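Local coordinates for probable GGDEF family protein (Chromobacterium violaceum, PDB 3NJA) that is of unknown function but carries a PAS domain of a GGDEF-family protein and is probably linked to cyclic di-GMP signalling, at residues L30-Q34 against A35-I39; Q56-P60 against D61-R65. All coordinates share one frame; numbering follows the deposited sequence.

Contact 1. Residues L30-Q34 against A35-I39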
ATOM      1  N   LEU B  30       7.898  -1.774  25.392  1.00 56.91           N
ATOM      2  CA  LEU B  30       8.608  -1.406  24.182  1.00 62.25           C
ATOM      3  C   LEU B  30      10.049  -1.921  24.222  1.00 71.36           C
ATOM      4  O   LEU B  30      10.837  -1.493  25.059  1.00 78.67           O
ATOM      5  CB  LEU B  30       8.587   0.114  24.003  1.00 60.49           C
ATOM      6  CG  LEU B  30       9.368   0.639  22.794  1.00 65.58           C
ATOM      7  CD1 LEU B  30       8.809   0.042  21.506  1.00 74.72           C
ATOM      8  CD2 LEU B  30       9.343   2.154  22.729  1.00 59.58           C
ATOM      9  N   GLU B  31      10.392  -2.839  23.318  1.00 64.00           N
ATOM     10  CA  GLU B  31      11.732  -3.420  23.304  1.00 60.93           C
ATOM     11  C   GLU B  31      12.655  -2.670  22.366  1.00 61.41           C
ATOM     12  O   GLU B  31      12.364  -2.517  21.182  1.00 59.74           O
ATOM     13  CB  GLU B  31      11.697  -4.895  22.901  1.00 60.24           C
ATOM     14  CG  GLU B  31      10.803  -5.770  23.772  1.00 70.54           C
ATOM     15  CD  GLU B  31      10.876  -7.261  23.407  1.00 85.46           C
ATOM     16  OE1 GLU B  31      10.082  -7.724  22.545  1.00 82.95           O
ATOM     17  OE2 GLU B  31      11.726  -7.971  23.996  1.00 86.71           O
ATOM     18  N   TRP B  32      13.781  -2.210  22.897  1.00 64.25           N
ATOM     19  CA  TRP B  32      14.776  -1.542  22.075  1.00 69.25           C
ATOM     20  C   TRP B  32      16.075  -2.315  22.041  1.00 64.94           C
ATOM     21  O   TRP B  32      16.515  -2.814  23.069  1.00 66.01           O
ATOM     22  CB  TRP B  32      15.049  -0.142  22.608  1.00 74.45           C
ATOM     23  CG  TRP B  32      14.057   0.854  22.144  1.00 76.13           C
ATOM     24  CD1 TRP B  32      12.939   0.614  21.398  1.00 70.75           C
ATOM     25  CD2 TRP B  32      14.085   2.260  22.386  1.00 73.18           C
ATOM     26  NE1 TRP B  32      12.269   1.788  21.159  1.00 68.45           N
ATOM     27  CE2 TRP B  32      12.954   2.815  21.754  1.00 72.73           C
ATOM     28  CE3 TRP B  32      14.960   3.107  23.071  1.00 74.74           C
ATOM     29  CZ2 TRP B  32      12.670   4.182  21.794  1.00 76.37           C
ATOM     30  CZ3 TRP B  32      14.677   4.465  23.110  1.00 79.40           C
ATOM     31  CH2 TRP B  32      13.540   4.987  22.477  1.00 75.72           C
ATOM     32  N   SER B  33      16.682  -2.421  20.860  1.00 61.27           N
ATOM     33  CA  SER B  33      18.062  -2.880  20.777  1.00 65.77           C
ATOM     34  C   SER B  33      18.933  -1.723  21.243  1.00 57.88           C
ATOM     35  O   SER B  33      18.530  -0.570  21.136  1.00 56.65           O
ATOM     36  CB  SER B  33      18.433  -3.277  19.347  1.00 67.72           C
ATOM     37  OG  SER B  33      18.577  -2.144  18.512  1.00 74.55           O
ATOM     38  N   GLN B  34      20.119  -2.019  21.760  1.00 63.92           N
ATOM     39  CA  GLN B  34      21.013  -0.952  22.214  1.00 73.56           C
ATOM     40  C   GLN B  34      21.276   0.032  21.072  1.00 72.21           C
ATOM     41  O   GLN B  34      21.631   1.184  21.301  1.00 79.18           O
ATOM     42  CB  GLN B  34      22.326  -1.518  22.776  1.00 76.86           C
ATOM     43  CG  GLN B  34      23.361  -0.463  23.193  1.00 80.69           C
ATOM     44  CD  GLN B  34      22.905   0.402  24.365  1.00 80.69           C
ATOM     45  OE1 GLN B  34      22.537  -0.102  25.428  1.00 75.52           O
ATOM     46  NE2 GLN B  34      22.940   1.716  24.175  1.00 85.18           N
ATOM     47  N   ALA B  35      21.077  -0.423  19.843  1.00 66.00           N
ATOM     48  CA  ALA B  35      21.281   0.432  18.682  1.00 68.02           C
ATOM     49  C   ALA B  35      20.274   1.581  18.614  1.00 72.91           C
ATOM     50  O   ALA B  35      20.602   2.662  18.125  1.00 73.67           O
ATOM     51  CB  ALA B  35      21.246  -0.393  17.401  1.00 55.22           C
ATOM     52  N   VAL B  36      19.054   1.340  19.095  1.00 66.97           N
ATOM     53  CA  VAL B  36      18.025   2.378  19.153  1.00 60.81           C
ATOM     54  C   VAL B  36      18.367   3.382  20.250  1.00 71.61           C
ATOM     55  O   VAL B  36      18.491   4.589  20.003  1.00 69.39           O
ATOM     56  CB  VAL B  36      16.631   1.787  19.452  1.00 62.14           C
ATOM     57  CG1 VAL B  36      15.630   2.898  19.709  1.00 57.28           C
ATOM     58  CG2 VAL B  36      16.153   0.877  18.304  1.00 55.60           C
ATOM     59  N   HIS B  37      18.527   2.867  21.465  1.00 73.01           N
ATOM     60  CA  HIS B  37      18.976   3.672  22.588  1.00 69.00           C
ATOM     61  C   HIS B  37      20.092   4.608  22.177  1.00 76.63           C
ATOM     62  O   HIS B  37      20.218   5.713  22.715  1.00 69.43           O
ATOM     63  CB  HIS B  37      19.475   2.779  23.716  1.00 66.23           C
ATOM     64  CG  HIS B  37      18.385   2.266  24.597  1.00 71.53           C
ATOM     65  ND1 HIS B  37      17.732   3.066  25.508  1.00 68.66           N
ATOM     66  CD2 HIS B  37      17.828   1.037  24.701  1.00 73.57           C
ATOM     67  CE1 HIS B  37      16.820   2.349  26.140  1.00 68.30           C
ATOM     68  NE2 HIS B  37      16.859   1.115  25.669  1.00 74.02           N
ATOM     69  N   ASP B  38      20.908   4.153  21.232  1.00 76.96           N
ATOM     70  CA  ASP B  38      22.048   4.934  20.786  1.00 77.35           C
ATOM     71  C   ASP B  38      21.603   6.082  19.895  1.00 77.92           C
ATOM     72  O   ASP B  38      22.137   7.181  19.987  1.00 80.57           O
ATOM     73  CB  ASP B  38      23.077   4.050  20.072  1.00 75.58           C
ATOM     74  CG  ASP B  38      23.883   3.185  21.040  1.00 81.42           C
ATOM     75  OD1 ASP B  38      23.839   3.442  22.264  1.00 86.42           O
ATOM     76  OD2 ASP B  38      24.564   2.246  20.572  1.00 83.23           O
ATOM     77  N   ILE B  39      20.621   5.850  19.035  1.00 73.77           N
ATOM     78  CA  ILE B  39      20.186   6.943  18.180  1.00 74.91           C
ATOM     79  C   ILE B  39      19.327   7.934  18.971  1.00 69.68           C
ATOM     80  O   ILE B  39      19.257   9.123  18.638  1.00 68.70           O
ATOM     81  CB  ILE B  39      19.504   6.459  16.881  1.00 79.16           C
ATOM     82  CG1 ILE B  39      18.055   6.917  16.819  1.00 79.53           C
ATOM     83  CG2 ILE B  39      19.582   4.941  16.742  1.00 83.83           C
ATOM     84  CD1 ILE B  39      17.362   6.374  15.600  1.00 82.36           C
TER
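Trp32 is met by two helix side chains, Val36 over a ring face and His37 at the ring edge. Methyl CG1 of Val36 stands above the six-membered ring, 20° off its normal, a CH-pi arrangement in direction, though doubtful in detail because the model sets CG1 too near CD2. His37 forms a T-shaped pair with the indole: the ring planes are inclined at 75°, the centroids of the Trp32 six-membered ring and the His37 ring lie 5.0 Å apart, and Trp32 CE3 points onto the centre of the imidazole face. The imidazole is fixed in rotation by a second partner, since His37 ND1 is hydrogen-bonded to Thr42 OG1.

Ser33 occupies the N-cap position, and its carbonyl O receives Val36 N at 2.8 Å. Its hydroxyl OG faces Ala35 N at 3.3 Å, a weak capping bond of uncertain precision. One residue on, Gln34 holds CG anti to its backbone N (chi1 176°) and then bends at chi2, which brings the amide alongside the next turn of the helix. Gln34 NE2 thereby donates to Asp38 OD1 at 2.7 Å, reaching the carboxylate from above its plane, an i to i+4 side-chain hydrogen bond over the first turn.

Phe47 stacks on Trp32, and Trp21 of strand 19-24 touches it as well. Residues 30-39 form the passage in this PAS fold from strand 30-32, paired antiparallel with strand 19-24, into helix 34-40, whose Val36 also packs on Val117 of the second subunit.

Contact 2. Residues Q56-P60 against D61-R65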
ATOM      1  N   GLN B  56       7.598  11.456  24.390  1.00 43.27           N
ATOM      2  CA  GLN B  56       8.302  12.507  25.127  1.00 59.94           C
ATOM      3  C   GLN B  56       9.666  12.820  24.507  1.00 64.30           C
ATOM      4  O   GLN B  56      10.242  13.889  24.762  1.00 66.72           O
ATOM      5  CB  GLN B  56       8.481  12.121  26.607  1.00 54.64           C
ATOM      6  CG  GLN B  56       7.189  11.958  27.389  1.00 53.10           C
ATOM      7  CD  GLN B  56       6.287  13.181  27.285  1.00 67.59           C
ATOM      8  OE1 GLN B  56       5.068  13.049  27.150  1.00 69.47           O
ATOM      9  NE2 GLN B  56       6.883  14.381  27.335  1.00 74.61           N
ATOM     10  N   ARG B  57      10.178  11.888  23.697  1.00 60.45           N
ATOM     11  CA  ARG B  57      11.493  12.052  23.062  1.00 55.62           C
ATOM     12  C   ARG B  57      11.361  12.527  21.618  1.00 51.15           C
ATOM     13  O   ARG B  57      12.356  12.807  20.939  1.00 47.78           O
ATOM     14  CB  ARG B  57      12.310  10.756  23.132  1.00 52.32           C
ATOM     15  CG  ARG B  57      12.844  10.416  24.527  1.00 62.62           C
ATOM     16  CD  ARG B  57      14.225  11.025  24.758  1.00 78.16           C
ATOM     17  NE  ARG B  57      14.218  12.086  25.762  1.00 86.46           N
ATOM     18  CZ  ARG B  57      15.144  13.040  25.859  1.00 90.65           C
ATOM     19  NH1 ARG B  57      16.157  13.076  25.004  1.00 88.84           N
ATOM     20  NH2 ARG B  57      15.055  13.964  26.809  1.00 96.19           N
ATOM     21  N   VAL B  58      10.118  12.629  21.162  1.00 52.63           N
ATOM     22  CA  VAL B  58       9.826  13.029  19.794  1.00 54.08           C
ATOM     23  C   VAL B  58       9.583  14.525  19.742  1.00 55.47           C
ATOM     24  O   VAL B  58       8.852  15.053  20.574  1.00 51.91           O
ATOM     25  CB  VAL B  58       8.552  12.330  19.272  1.00 56.65           C
ATOM     26  CG1 VAL B  58       8.183  12.866  17.895  1.00 59.83           C
ATOM     27  CG2 VAL B  58       8.743  10.815  19.223  1.00 55.17           C
ATOM     28  N   HIS B  59      10.175  15.196  18.757  1.00 59.05           N
ATOM     29  CA  HIS B  59       9.976  16.636  18.579  1.00 56.32           C
ATOM     30  C   HIS B  59       8.521  17.014  18.810  1.00 53.08           C
ATOM     31  O   HIS B  59       7.612  16.400  18.260  1.00 53.25           O
ATOM     32  CB  HIS B  59      10.435  17.097  17.190  1.00 56.23           C
ATOM     33  CG  HIS B  59      10.671  18.572  17.089  1.00 61.52           C
ATOM     34  ND1 HIS B  59       9.653  19.497  17.182  1.00 63.94           N
ATOM     35  CD2 HIS B  59      11.811  19.283  16.908  1.00 64.59           C
ATOM     36  CE1 HIS B  59      10.156  20.714  17.062  1.00 62.26           C
ATOM     37  NE2 HIS B  59      11.463  20.611  16.889  1.00 59.09           N
ATOM     38  N   PRO B  60       8.294  18.020  19.658  1.00 55.46           N
ATOM     39  CA  PRO B  60       6.937  18.466  19.974  1.00 53.36           C
ATOM     40  C   PRO B  60       6.137  18.815  18.726  1.00 51.20           C
ATOM     41  O   PRO B  60       4.932  18.580  18.717  1.00 53.74           O
ATOM     42  CB  PRO B  60       7.163  19.729  20.822  1.00 57.89           C
ATOM     43  CG  PRO B  60       8.652  20.031  20.721  1.00 60.33           C
ATOM     44  CD  PRO B  60       9.304  18.710  20.474  1.00 55.41           C
ATOM     45  N   ASP B  61       6.787  19.369  17.704  1.00 47.68           N
ATOM     46  CA  ASP B  61       6.085  19.801  16.493  1.00 54.13           C
ATOM     47  C   ASP B  61       5.644  18.613  15.625  1.00 63.80           C
ATOM     48  O   ASP B  61       4.966  18.791  14.609  1.00 69.06           O
ATOM     49  CB  ASP B  61       6.956  20.759  15.653  1.00 61.79           C
ATOM     50  CG  ASP B  61       7.332  22.055  16.399  1.00 69.00           C
ATOM     51  OD1 ASP B  61       6.902  22.233  17.556  1.00 59.42           O
ATOM     52  OD2 ASP B  61       8.059  22.901  15.819  1.00 77.03           O
ATOM     53  N   ASP B  62       6.029  17.403  16.018  1.00 60.57           N
ATOM     54  CA  ASP B  62       5.779  16.228  15.182  1.00 64.47           C
ATOM     55  C   ASP B  62       4.839  15.187  15.810  1.00 61.45           C
ATOM     56  O   ASP B  62       4.336  14.310  15.105  1.00 60.82           O
ATOM     57  CB  ASP B  62       7.103  15.547  14.803  1.00 61.26           C
ATOM     58  CG  ASP B  62       7.869  16.300  13.732  1.00 64.30           C
ATOM     59  OD1 ASP B  62       9.094  16.054  13.599  1.00 63.85           O
ATOM     60  OD2 ASP B  62       7.249  17.127  13.020  1.00 61.63           O
ATOM     61  N   ARG B  63       4.603  15.279  17.118  1.00 54.26           N
ATOM     62  CA  ARG B  63       3.902  14.209  17.846  1.00 59.13           C
ATOM     63  C   ARG B  63       2.462  13.922  17.399  1.00 59.67           C
ATOM     64  O   ARG B  63       2.038  12.763  17.362  1.00 56.09           O
ATOM     65  CB  ARG B  63       3.916  14.456  19.353  1.00 54.58           C
ATOM     66  CG  ARG B  63       5.303  14.516  19.963  1.00 59.83           C
ATOM     67  CD  ARG B  63       5.207  14.851  21.427  1.00 53.92           C
ATOM     68  NE  ARG B  63       6.519  15.098  22.002  1.00 57.53           N
ATOM     69  CZ  ARG B  63       6.713  15.655  23.198  1.00 56.79           C
ATOM     70  NH1 ARG B  63       5.672  16.025  23.938  1.00 45.81           N
ATOM     71  NH2 ARG B  63       7.943  15.835  23.656  1.00 51.43           N
ATOM     72  N   ALA B  64       1.701  14.964  17.090  1.00 52.82           N
ATOM     73  CA  ALA B  64       0.334  14.756  16.656  1.00 49.62           C
ATOM     74  C   ALA B  64       0.334  14.070  15.293  1.00 54.89           C
ATOM     75  O   ALA B  64      -0.353  13.067  15.092  1.00 55.87           O
ATOM     76  CB  ALA B  64      -0.415  16.071  16.595  1.00 45.17           C
ATOM     77  N   ARG B  65       1.126  14.616  14.373  1.00 53.31           N
ATOM     78  CA  ARG B  65       1.227  14.096  13.019  1.00 57.77           C
ATOM     79  C   ARG B  65       1.496  12.597  13.037  1.00 63.57           C
ATOM     80  O   ARG B  65       0.757  11.808  12.445  1.00 67.55           O
ATOM     81  CB  ARG B  65       2.359  14.793  12.274  1.00 53.50           C
ATOM     82  CG  ARG B  65       2.152  14.881  10.755  1.00 53.55           C
ATOM     83  CD  ARG B  65       3.472  15.174  10.046  1.00 47.00           C
ATOM     84  NE  ARG B  65       4.252  13.946   9.959  1.00 60.86           N
ATOM     85  CZ  ARG B  65       5.541  13.835  10.266  1.00 60.95           C
ATOM     86  NH1 ARG B  65       6.142  12.659  10.142  1.00 57.64           N
ATOM     87  NH2 ARG B  65       6.228  14.885  10.693  1.00 38.78           N
TER
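With CG anti to its backbone N (chi1 -162°), His59 sets its ring where Asp61 N can donate to His59 ND1 at 2.9 Å. The donor lies almost exactly in the ring plane and the N-H...N angle is 158°, so ND1 acts as an acceptor and any ring proton would be expected on NE2. Arg63 instead has CG anti to the carbonyl carbon (chi1 -61°) and runs extended from CG to NE, back past Val58. Arg63 NE donates to Val58 O at 2.7 Å, close to the guanidinium plane, while Arg63 NH2 adds a weak second bond to the same oxygen at 3.3 Å. The flat group is sandwiched off-centre: Pro60 CA lies over one face and Gln56 CA over the opposite one.

Asp62 N to His59 O, 2.9 Å, closes a type I turn with Pro60 and Asp61 at its corners, as their backbone angles show. The sequence Val58-His59-Pro60-Asp61-Asp62 resembles the His-Pro-Asp signature that precedes the long helix in many PAS domains, and here it leads into helix 63-74. Asp62 OD2 forms a salt bridge with Arg65 NH2 at 3.4 Å, one turn along. The other oxygen, Asp62 OD1, pairs with Arg85 NE of the second subunit, whose side chain also packs on Val58 and His59.

Contacts 1 and 2 follow in series along the chain, with centres about 18 Å apart and nearest atoms about 6 Å apart, so neither braces the other directly. Each lies where a helix starts, but the lead-in differs: a strand for 30-39, a loop after helix 51-56 for 56-65. Contact 1 combines an aromatic and apolar cluster with a polar helix start, with Val36 and His37 both buried. Contact 2 is more exposed, and its grip comes from polar groups on main-chain atoms. Both also meet the second subunit, contact 1 through apolar packing and contact 2 through a salt bridge, backbone hydrogen bonds and packing on Arg85 of that subunit, consistent with an interface that spans both.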